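Local structure of uncharacterized protein ScGH5_18 (7LR8) at residues F50-V55 against P263-E268; S13-V18 against G88-V93; E283-T288 against V301-S306. The protein probably hydrolyses the Manβ1-4GlcNAc linkage of the N-glycan core, acting as a bacterial glycoside hydrolase of family 5, subfamily 18. The protein carries 1 engineered substitution. One frame throughout, in Å; residues are numbered along the deposited sequence.

Contact 1: residues F50-V55 against P263-E268. With BMA (beta-D-mannopyranose), chain D.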
loop_
_atom_site.group_PDB
_atom_site.type_symbol
_atom_site.label_atom_id
_atom_site.label_comp_id
_atom_site.label_asym_id
_atom_site.label_seq_id
_atom_site.Cartn_x
_atom_site.Cartn_y
_atom_site.Cartn_z
ATOM N N PHE B 50 -6.421 -8.284 -32.383
ATOM C CA PHE B 50 -6.646 -9.086 -31.188
ATOM C C PHE B 50 -8.134 -9.225 -30.915
ATOM O O PHE B 50 -8.956 -8.437 -31.393
ATOM C CB PHE B 50 -5.962 -8.457 -29.972
ATOM C CG PHE B 50 -4.470 -8.460 -30.066
ATOM C CD1 PHE B 50 -3.752 -9.642 -29.920
ATOM C CD2 PHE B 50 -3.781 -7.289 -30.329
ATOM C CE1 PHE B 50 -2.371 -9.651 -30.018
ATOM C CE2 PHE B 50 -2.396 -7.292 -30.430
ATOM C CZ PHE B 50 -1.693 -8.475 -30.286
ATOM N N ASP B 51 -8.484 -10.254 -30.139
ATOM C CA ASP B 51 -9.878 -10.474 -29.784
ATOM C C ASP B 51 -10.171 -10.420 -28.292
ATOM O O ASP B 51 -11.333 -10.593 -27.916
ATOM C CB ASP B 51 -10.374 -11.818 -30.343
ATOM C CG ASP B 51 -9.576 -13.004 -29.829
ATOM O OD1 ASP B 51 -9.638 -13.276 -28.605
ATOM O OD2 ASP B 51 -8.902 -13.667 -30.655
ATOM N N HIS B 52 -9.177 -10.192 -27.427
ATOM C CA HIS B 52 -9.469 -10.051 -26.004
ATOM C C HIS B 52 -8.351 -9.257 -25.348
ATOM O O HIS B 52 -7.267 -9.077 -25.917
ATOM C CB HIS B 52 -9.632 -11.412 -25.296
ATOM C CG HIS B 52 -8.376 -12.221 -25.245
ATOM N ND1 HIS B 52 -8.002 -13.080 -26.256
ATOM C CD2 HIS B 52 -7.386 -12.277 -24.317
ATOM C CE1 HIS B 52 -6.849 -13.650 -25.945
ATOM N NE2 HIS B 52 -6.449 -13.170 -24.780
ATOM N N VAL B 53 -8.644 -8.764 -24.148
ATOM C CA VAL B 53 -7.653 -8.151 -23.277
ATOM C C VAL B 53 -7.791 -8.775 -21.902
ATOM O O VAL B 53 -8.878 -9.203 -21.494
ATOM C CB VAL B 53 -7.807 -6.613 -23.176
ATOM C CG1 VAL B 53 -7.395 -5.947 -24.483
ATOM C CG2 VAL B 53 -9.229 -6.238 -22.825
ATOM N N ARG B 54 -6.669 -8.841 -21.192
ATOM C CA ARG B 54 -6.627 -9.178 -19.774
ATOM C C ARG B 54 -6.332 -7.889 -19.028
ATOM O O ARG B 54 -5.382 -7.186 -19.385
ATOM C CB ARG B 54 -5.546 -10.235 -19.514
ATOM C CG ARG B 54 -5.144 -10.440 -18.053
ATOM C CD ARG B 54 -4.582 -11.858 -17.884
ATOM N NE ARG B 54 -4.086 -12.131 -16.533
ATOM C CZ ARG B 54 -2.797 -12.209 -16.188
ATOM N NH1 ARG B 54 -1.832 -12.049 -17.095
ATOM N NH2 ARG B 54 -2.470 -12.489 -14.936
ATOM N N VAL B 55 -7.181 -7.541 -18.046
ATOM C CA VAL B 55 -7.123 -6.226 -17.417
ATOM C C VAL B 55 -6.985 -6.345 -15.897
ATOM O O VAL B 55 -7.383 -7.335 -15.277
ATOM C CB VAL B 55 -8.345 -5.351 -17.773
ATOM C CG1 VAL B 55 -8.522 -5.279 -19.291
ATOM C CG2 VAL B 55 -9.601 -5.876 -17.122
ATOM N N PRO B 263 -8.483 -27.024 -21.926
ATOM C CA PRO B 263 -7.673 -26.006 -22.607
ATOM C C PRO B 263 -6.577 -25.462 -21.705
ATOM O O PRO B 263 -6.735 -25.369 -20.484
ATOM C CB PRO B 263 -8.692 -24.912 -22.952
ATOM C CG PRO B 263 -10.039 -25.598 -22.879
ATOM C CD PRO B 263 -9.887 -26.607 -21.780
ATOM N N VAL B 264 -5.453 -25.106 -22.327
ATOM C CA VAL B 264 -4.344 -24.424 -21.661
ATOM C C VAL B 264 -4.243 -23.020 -22.243
ATOM O O VAL B 264 -4.091 -22.855 -23.458
ATOM C CB VAL B 264 -3.014 -25.177 -21.822
ATOM C CG1 VAL B 264 -1.910 -24.472 -21.016
ATOM C CG2 VAL B 264 -3.161 -26.619 -21.364
ATOM N N TRP B 265 -4.329 -22.010 -21.376
ATOM C CA TRP B 265 -4.291 -20.607 -21.783
ATOM C C TRP B 265 -2.883 -20.068 -21.550
ATOM O O TRP B 265 -2.444 -19.936 -20.406
ATOM C CB TRP B 265 -5.339 -19.809 -21.005
ATOM C CG TRP B 265 -5.473 -18.353 -21.391
ATOM C CD1 TRP B 265 -4.748 -17.669 -22.336
ATOM C CD2 TRP B 265 -6.392 -17.411 -20.835
ATOM N NE1 TRP B 265 -5.169 -16.359 -22.396
ATOM C CE2 TRP B 265 -6.169 -16.177 -21.475
ATOM C CE3 TRP B 265 -7.381 -17.488 -19.835
ATOM C CZ2 TRP B 265 -6.914 -15.037 -21.173
ATOM C CZ3 TRP B 265 -8.112 -16.360 -19.542
ATOM C CH2 TRP B 265 -7.870 -15.147 -20.193
ATOM N N LEU B 266 -2.159 -19.772 -22.631
ATOM C CA LEU B 266 -0.896 -19.046 -22.496
ATOM C C LEU B 266 -1.247 -17.592 -22.225
ATOM O O LEU B 266 -1.373 -16.770 -23.134
ATOM C CB LEU B 266 -0.043 -19.205 -23.753
ATOM C CG LEU B 266 1.278 -18.459 -23.705
ATOM C CD1 LEU B 266 2.182 -19.016 -22.608
ATOM C CD2 LEU B 266 1.958 -18.574 -25.082
ATOM N N GLN B 267 -1.457 -17.280 -20.945
ATOM C CA GLN B 267 -2.033 -16.015 -20.533
ATOM C C GLN B 267 -1.009 -14.903 -20.399
ATOM O O GLN B 267 -1.395 -13.729 -20.340
ATOM C CB GLN B 267 -2.774 -16.211 -19.201
ATOM C CG GLN B 267 -3.758 -15.130 -18.868
ATOM C CD GLN B 267 -4.324 -15.310 -17.481
ATOM O OE1 GLN B 267 -3.573 -15.531 -16.528
ATOM N NE2 GLN B 267 -5.645 -15.228 -17.355
ATOM N N GLU B 268 0.278 -15.247 -20.353
ATOM C CA GLU B 268 1.358 -14.277 -20.493
ATOM C C GLU B 268 2.477 -14.889 -21.307
ATOM O O GLU B 268 2.875 -16.031 -21.069
ATOM C CB GLU B 268 1.955 -13.835 -19.155
ATOM C CG GLU B 268 1.007 -13.036 -18.307
ATOM C CD GLU B 268 1.591 -12.721 -16.943
ATOM O OE1 GLU B 268 2.812 -12.941 -16.752
ATOM O OE2 GLU B 268 0.823 -12.262 -16.080
HETATM C C1 BMA D . 4.878 -11.361 -14.748
HETATM C C2 BMA D . 3.674 -10.373 -14.865
HETATM C C3 BMA D . 4.125 -8.999 -14.413
HETATM C C4 BMA D . 5.518 -8.625 -15.081
HETATM C C5 BMA D . 5.917 -9.657 -16.173
HETATM C C6 BMA D . 7.284 -9.405 -16.770
HETATM O O2 BMA D . 2.572 -10.787 -14.073
HETATM O O3 BMA D . 4.143 -8.915 -12.965
HETATM O O4 BMA D . 5.397 -7.354 -15.657
HETATM O O5 BMA D . 5.985 -10.973 -15.594
HETATM O O6 BMA D . 8.249 -9.506 -15.694
#

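Contact 2: residues S13-V18 against G88-V93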
loop_
_atom_site.group_PDB
_atom_site.type_symbol
_atom_site.label_atom_id
_atom_site.label_comp_id
_atom_site.label_asym_id
_atom_site.label_seq_id
_atom_site.Cartn_x
_atom_site.Cartn_y
_atom_site.Cartn_z
ATOM N N SER B 13 -10.987 -22.940 -31.392
ATOM C CA SER B 13 -9.762 -22.429 -31.989
ATOM C C SER B 13 -9.065 -21.459 -31.041
ATOM O O SER B 13 -9.694 -20.892 -30.146
ATOM C CB SER B 13 -10.087 -21.738 -33.312
ATOM O OG SER B 13 -10.770 -20.515 -33.098
ATOM N N PRO B 14 -7.755 -21.238 -31.212
ATOM C CA PRO B 14 -7.038 -20.353 -30.286
ATOM C C PRO B 14 -7.424 -18.893 -30.467
ATOM O O PRO B 14 -7.628 -18.418 -31.591
ATOM C CB PRO B 14 -5.566 -20.584 -30.655
ATOM C CG PRO B 14 -5.615 -20.928 -32.070
ATOM C CD PRO B 14 -6.835 -21.810 -32.207
ATOM N N ARG B 15 -7.508 -18.189 -29.343
ATOM C CA ARG B 15 -7.773 -16.760 -29.295
ATOM C C ARG B 15 -6.469 -15.989 -29.116
ATOM O O ARG B 15 -5.458 -16.524 -28.657
ATOM C CB ARG B 15 -8.750 -16.437 -28.171
ATOM C CG ARG B 15 -9.964 -17.357 -28.192
ATOM C CD ARG B 15 -11.054 -16.818 -27.321
ATOM N NE ARG B 15 -11.158 -15.375 -27.487
ATOM C CZ ARG B 15 -12.217 -14.658 -27.132
ATOM N NH1 ARG B 15 -13.278 -15.254 -26.588
ATOM N NH2 ARG B 15 -12.210 -13.347 -27.325
ATOM N N PHE B 16 -6.505 -14.714 -29.497
ATOM C CA PHE B 16 -5.326 -13.860 -29.473
ATOM C C PHE B 16 -5.661 -12.562 -28.755
ATOM O O PHE B 16 -6.672 -11.924 -29.058
ATOM C CB PHE B 16 -4.835 -13.597 -30.908
ATOM C CG PHE B 16 -4.436 -14.847 -31.647
ATOM C CD1 PHE B 16 -3.166 -15.377 -31.488
ATOM C CD2 PHE B 16 -5.336 -15.508 -32.482
ATOM C CE1 PHE B 16 -2.785 -16.534 -32.159
ATOM C CE2 PHE B 16 -4.966 -16.664 -33.144
ATOM C CZ PHE B 16 -3.682 -17.176 -32.985
ATOM N N GLY B 17 -4.819 -12.169 -27.807
ATOM C CA GLY B 17 -5.107 -10.984 -27.036
ATOM C C GLY B 17 -3.858 -10.425 -26.401
ATOM O O GLY B 17 -2.745 -10.881 -26.676
ATOM N N VAL B 18 -4.051 -9.395 -25.577
ATOM C CA VAL B 18 -2.935 -8.746 -24.896
ATOM C C VAL B 18 -3.296 -8.496 -23.444
ATOM O O VAL B 18 -4.466 -8.323 -23.088
ATOM C CB VAL B 18 -2.509 -7.415 -25.555
ATOM C CG1 VAL B 18 -1.936 -7.664 -26.930
ATOM C CG2 VAL B 18 -3.679 -6.448 -25.630
ATOM N N GLY B 88 -14.569 -5.097 -30.138
ATOM C CA GLY B 88 -14.446 -6.517 -30.397
ATOM C C GLY B 88 -13.449 -7.214 -29.503
ATOM O O GLY B 88 -12.890 -8.243 -29.894
ATOM N N LEU B 89 -13.211 -6.679 -28.304
ATOM C CA LEU B 89 -12.274 -7.259 -27.349
ATOM C C LEU B 89 -13.074 -7.781 -26.160
ATOM O O LEU B 89 -13.711 -7.000 -25.445
ATOM C CB LEU B 89 -11.237 -6.233 -26.900
ATOM C CG LEU B 89 -10.462 -5.576 -28.046
ATOM C CD1 LEU B 89 -9.699 -4.366 -27.526
ATOM C CD2 LEU B 89 -9.515 -6.590 -28.676
ATOM N N ASP B 90 -13.082 -9.098 -25.984
ATOM C CA ASP B 90 -13.592 -9.687 -24.755
ATOM C C ASP B 90 -12.612 -9.426 -23.607
ATOM O O ASP B 90 -11.443 -9.127 -23.829
ATOM C CB ASP B 90 -13.809 -11.182 -24.949
ATOM C CG ASP B 90 -14.814 -11.481 -26.042
ATOM O OD1 ASP B 90 -15.821 -10.751 -26.127
ATOM O OD2 ASP B 90 -14.605 -12.439 -26.824
ATOM N N VAL B 91 -13.103 -9.519 -22.368
ATOM C CA VAL B 91 -12.345 -9.051 -21.208
ATOM C C VAL B 91 -12.256 -10.148 -20.150
ATOM O O VAL B 91 -13.284 -10.644 -19.669
ATOM C CB VAL B 91 -12.964 -7.783 -20.596
ATOM C CG1 VAL B 91 -12.228 -7.404 -19.279
ATOM C CG2 VAL B 91 -12.909 -6.643 -21.591
ATOM N N ASN B 92 -11.029 -10.497 -19.765
ATOM C CA ASN B 92 -10.769 -11.254 -18.548
ATOM C C ASN B 92 -10.273 -10.286 -17.481
ATOM O O ASN B 92 -9.387 -9.474 -17.750
ATOM C CB ASN B 92 -9.732 -12.355 -18.789
ATOM C CG ASN B 92 -9.056 -12.811 -17.505
ATOM O OD1 ASN B 92 -8.149 -12.145 -16.994
ATOM N ND2 ASN B 92 -9.506 -13.937 -16.968
ATOM N N VAL B 93 -10.842 -10.366 -16.280
ATOM C CA VAL B 93 -10.458 -9.470 -15.190
ATOM C C VAL B 93 -9.673 -10.267 -14.157
ATOM O O VAL B 93 -10.190 -11.238 -13.593
ATOM C CB VAL B 93 -11.686 -8.811 -14.536
ATOM C CG1 VAL B 93 -11.235 -7.921 -13.372
ATOM C CG2 VAL B 93 -12.476 -7.997 -15.556
#

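Contact 3: residues E283-T288 against V301-S306. With BMA (beta-D-mannopyranose), chain D.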
loop_
_atom_site.group_PDB
_atom_site.type_symbol
_atom_site.label_atom_id
_atom_site.label_comp_id
_atom_site.label_asym_id
_atom_site.label_seq_id
_atom_site.Cartn_x
_atom_site.Cartn_y
_atom_site.Cartn_z
ATOM N N GLU B 283 11.572 -11.512 -34.199
ATOM C CA GLU B 283 11.863 -12.901 -34.544
ATOM C C GLU B 283 11.469 -13.843 -33.418
ATOM O O GLU B 283 10.956 -14.943 -33.664
ATOM C CB GLU B 283 13.347 -13.077 -34.853
ATOM C CG GLU B 283 13.755 -12.698 -36.242
ATOM C CD GLU B 283 15.243 -12.848 -36.424
ATOM O OE1 GLU B 283 15.726 -13.999 -36.434
ATOM O OE2 GLU B 283 15.929 -11.812 -36.520
ATOM N N PHE B 284 11.716 -13.432 -32.174
ATOM C CA PHE B 284 11.403 -14.291 -31.041
ATOM C C PHE B 284 9.902 -14.476 -30.899
ATOM O O PHE B 284 9.432 -15.579 -30.592
ATOM C CB PHE B 284 12.000 -13.699 -29.760
ATOM C CG PHE B 284 11.451 -14.299 -28.499
ATOM C CD1 PHE B 284 11.978 -15.475 -27.983
ATOM C CD2 PHE B 284 10.400 -13.693 -27.828
ATOM C CE1 PHE B 284 11.453 -16.030 -26.813
ATOM C CE2 PHE B 284 9.882 -14.244 -26.668
ATOM C CZ PHE B 284 10.415 -15.414 -26.165
ATOM N N ALA B 285 9.136 -13.401 -31.101
ATOM C CA ALA B 285 7.684 -13.487 -30.970
ATOM C C ALA B 285 7.109 -14.434 -32.014
ATOM O O ALA B 285 6.270 -15.284 -31.698
ATOM C CB ALA B 285 7.062 -12.095 -31.095
ATOM N N THR B 286 7.569 -14.306 -33.268
ATOM C CA THR B 286 7.127 -15.193 -34.343
ATOM C C THR B 286 7.449 -16.646 -34.015
ATOM O O THR B 286 6.580 -17.522 -34.097
ATOM C CB THR B 286 7.787 -14.780 -35.665
ATOM O OG1 THR B 286 7.354 -13.462 -36.020
ATOM C CG2 THR B 286 7.434 -15.756 -36.811
ATOM N N ALA B 287 8.690 -16.911 -33.596
ATOM C CA ALA B 287 9.089 -18.281 -33.292
ATOM C C ALA B 287 8.270 -18.842 -32.145
ATOM O O ALA B 287 7.825 -19.997 -32.193
ATOM C CB ALA B 287 10.576 -18.338 -32.951
ATOM N N THR B 288 8.057 -18.024 -31.108
ATOM C CA THR B 288 7.341 -18.462 -29.918
ATOM C C THR B 288 5.894 -18.802 -30.240
ATOM O O THR B 288 5.379 -19.850 -29.829
ATOM C CB THR B 288 7.400 -17.365 -28.855
ATOM O OG1 THR B 288 8.740 -17.248 -28.367
ATOM C CG2 THR B 288 6.466 -17.685 -27.694
ATOM N N VAL B 301 -3.490 -17.084 -26.809
ATOM C CA VAL B 301 -2.171 -16.495 -26.596
ATOM C C VAL B 301 -2.383 -15.037 -26.228
ATOM O O VAL B 301 -2.996 -14.283 -26.997
ATOM C CB VAL B 301 -1.287 -16.598 -27.848
ATOM C CG1 VAL B 301 0.049 -15.903 -27.599
ATOM C CG2 VAL B 301 -1.094 -18.051 -28.261
ATOM N N THR B 302 -1.875 -14.632 -25.064
ATOM C CA THR B 302 -2.103 -13.283 -24.565
ATOM C C THR B 302 -0.744 -12.654 -24.292
ATOM O O THR B 302 -0.057 -13.034 -23.339
ATOM C CB THR B 302 -2.997 -13.306 -23.322
ATOM O OG1 THR B 302 -4.158 -14.118 -23.593
ATOM C CG2 THR B 302 -3.450 -11.903 -22.962
ATOM N N TRP B 303 -0.332 -11.731 -25.162
ATOM C CA TRP B 303 0.995 -11.148 -25.089
ATOM C C TRP B 303 1.089 -10.150 -23.943
ATOM O O TRP B 303 0.157 -9.382 -23.692
ATOM C CB TRP B 303 1.356 -10.454 -26.414
ATOM C CG TRP B 303 2.823 -10.276 -26.530
ATOM C CD1 TRP B 303 3.562 -9.203 -26.115
ATOM C CD2 TRP B 303 3.757 -11.228 -27.052
ATOM N NE1 TRP B 303 4.900 -9.426 -26.368
ATOM C CE2 TRP B 303 5.040 -10.668 -26.932
ATOM C CE3 TRP B 303 3.628 -12.508 -27.609
ATOM C CZ2 TRP B 303 6.183 -11.338 -27.349
ATOM C CZ3 TRP B 303 4.771 -13.171 -28.016
ATOM C CH2 TRP B 303 6.020 -12.588 -27.884
ATOM N N TRP B 304 2.213 -10.190 -23.223
ATOM C CA TRP B 304 2.553 -9.162 -22.240
ATOM C C TRP B 304 3.597 -8.265 -22.882
ATOM O O TRP B 304 4.741 -8.687 -23.052
ATOM C CB TRP B 304 3.123 -9.755 -20.954
ATOM C CG TRP B 304 3.295 -8.680 -19.917
ATOM C CD1 TRP B 304 4.253 -7.705 -19.885
ATOM C CD2 TRP B 304 2.441 -8.439 -18.786
ATOM N NE1 TRP B 304 4.050 -6.876 -18.806
ATOM C CE2 TRP B 304 2.948 -7.312 -18.112
ATOM C CE3 TRP B 304 1.308 -9.080 -18.272
ATOM C CZ2 TRP B 304 2.347 -6.804 -16.969
ATOM C CZ3 TRP B 304 0.722 -8.575 -17.135
ATOM C CH2 TRP B 304 1.239 -7.455 -16.492
ATOM N N CYS B 305 3.235 -7.019 -23.195
ATOM C CA CYS B 305 1.968 -6.393 -22.849
ATOM C C CYS B 305 1.565 -5.475 -24.002
ATOM O O CYS B 305 2.266 -5.401 -25.018
ATOM C CB CYS B 305 2.096 -5.603 -21.549
ATOM S SG CYS B 305 3.543 -4.502 -21.522
ATOM N N SER B 306 0.446 -4.769 -23.844
ATOM C CA SER B 306 -0.044 -3.942 -24.945
ATOM C C SER B 306 0.878 -2.748 -25.183
ATOM O O SER B 306 1.284 -2.482 -26.327
ATOM C CB SER B 306 -1.479 -3.494 -24.657
ATOM O OG SER B 306 -1.550 -2.640 -23.527
HETATM C C1 BMA D . 4.878 -11.361 -14.748
HETATM C C2 BMA D . 3.674 -10.373 -14.865
HETATM C C3 BMA D . 4.125 -8.999 -14.413
HETATM C C4 BMA D . 5.518 -8.625 -15.081
HETATM C C5 BMA D . 5.917 -9.657 -16.173
HETATM C C6 BMA D . 7.284 -9.405 -16.770
HETATM O O2 BMA D . 2.572 -10.787 -14.073
HETATM O O3 BMA D . 4.143 -8.915 -12.965
HETATM O O4 BMA D . 5.397 -7.354 -15.657
HETATM O O5 BMA D . 5.985 -10.973 -15.594
HETATM O O6 BMA D . 8.249 -9.506 -15.694
#

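Contact 1: residues F50-V55 against P263-E268
Arg54 and Gln267 face each other across the inside of a (beta/alpha)8 barrel, their CA atoms 8.3 Å apart. The strand segments 52-55 and 264-268 are not neighbours in the sheet: their axes stay 9.5 Å apart at closest and run at 55° to each other, leaving side chains to bridge the barrel. Toward the bottom, the edge of Trp265 points at the face of His52 in an offset edge-to-face pair, with Trp265 CZ2 4.1 Å from His52 NE2. Asp51 OD1 accepts a hydrogen bond from His52 ND1, while Thr302 OG1 bonds both His52 NE2 and Trp265 NE1, so the imidazole is held at both nitrogens. Higher up, Arg54 has CG anti to its backbone nitrogen (chi1 166°) and runs out extended, laying its guanidinium flat on the Gln267 amide. The two planes are almost parallel, with Arg54 NE 3.3 Å from Gln267 CD. His224 bonds Gln267 OE1, and Asp94, Asn19 and Asn152 take further guanidinium N-H groups. Arg54 NH1 also makes a salt bridge with Glu268, a nearly straight bond (172°) in the guanidinium plane that uses the anti lone pair of OE2. With an alanine at Arg54, Glu268 would probably lose this cationic partner and be freer to turn, and the Gln267 amide would lose the group stacked on it. Trp226 NE1 bonds the other carboxylate oxygen, Glu268 OE1. Glu268 stands where family 5 enzymes carry their nucleophile, a role it probably shares; Ala153, the engineered residue, is close by. At the bound mannose, Glu268 OE2 lies 3.0 Å from BMA O2 and Glu268 OE1 3.3 Å from the anomeric carbon, BMA C1.

Contact 2: residues S13-V18 against G88-V93
At the floor of the barrel, where the strands begin, Arg15 of strand 15-19 and Asp90 of strand 90-94 join in a salt bridge that reaches past strand 52-55, which lies between them in the sheet. The whole contact rests on these two side chains. Arg15 is bent at its third torsion (chi3 41°), which swings the guanidinium across to meet the carboxylate. Asp90 OD2 does the accepting: Arg15 NH2 comes to 2.6 Å from it, a short bond on the anti side of that oxygen and tilted out of the carboxylate plane. Arg15 NH1 adds a weak bond of 3.1 Å to the same Asp90 OD2. One oxygen therefore sits in the fork of two nitrogens, at the guanidinium edge, with the two flat groups turned 73° apart instead of lying side by side. Arg15 NE is occupied too, by a salt bridge to Asp51, just before the intervening strand 52-55, and Leu146 packs against both Arg15 and Asp90. Such a charge-paired guanidinium, shared between two carboxylates and only partly exposed, is likely to remain cationic and to tie three successive strands together by electrostatics at their starts.

Contact 3: residues E283-T288 against V301-S306
The beta-alpha-beta unit made of strand 264-269, helix 281-293 and strand 298-304 closes here, as Trp303 reaches outward from the barrel wall to meet Ala285 and Phe284 on the helix. A first torsion of -160° turns the indole away from the backbone N, and its six-membered ring does the touching. Trp303 CH2 comes to 3.4 Å from Ala285 CB, a close apolar contact in which the short methyl lets the ring approach the helix backbone. Phe284 adds a looser touch, its CE2 4.4 Å from Trp303 CH2. Behind it, Thr288 OG1 hydrogen-bonds back to Phe284 O one helical turn earlier, at 2.9 Å, and also lies over a face of the Phe284 ring, toward its rim. Phe284 O thus receives OG1 and the backbone N of Thr288 from opposite faces of its carbonyl plane. The next residue, Trp304, belongs to the glycan pocket: BMA C3 lies over one face of its indole and Cys305 CB over the other, after a non-proline cis peptide of the kind well known in family 5 active sites. Val269 of strand 264-269 touches Trp303 and Thr288, while Val339 of helix 334-349 packs on both Ala285 and Trp303, so this layer is wedged between a neighbouring strand and the next helix of the barrel wall.

All three contacts belong to one barrel, at different depths. Contact 1 is buried in its interior and mixes charge, amide stacking and aromatic packing beneath the sugar; contact 2 is a lone salt bridge at the partly exposed floor; contact 3 lies buried in the outer layer between helix and sheet and is apolar. Contacts 1 and 2 share the sheet around strand 52-55, and Asp51 connects them by serving both His52 and Arg15. Along strand 298-304, which pairs with 15-19 and 264-269, side chains alternate: Thr302 reaches inward to contact 1 and Trp303 outward to the helix. Contacts 1 and 3 both meet the mannose, through Glu268 and Trp304; contact 2 lies away from the sugar.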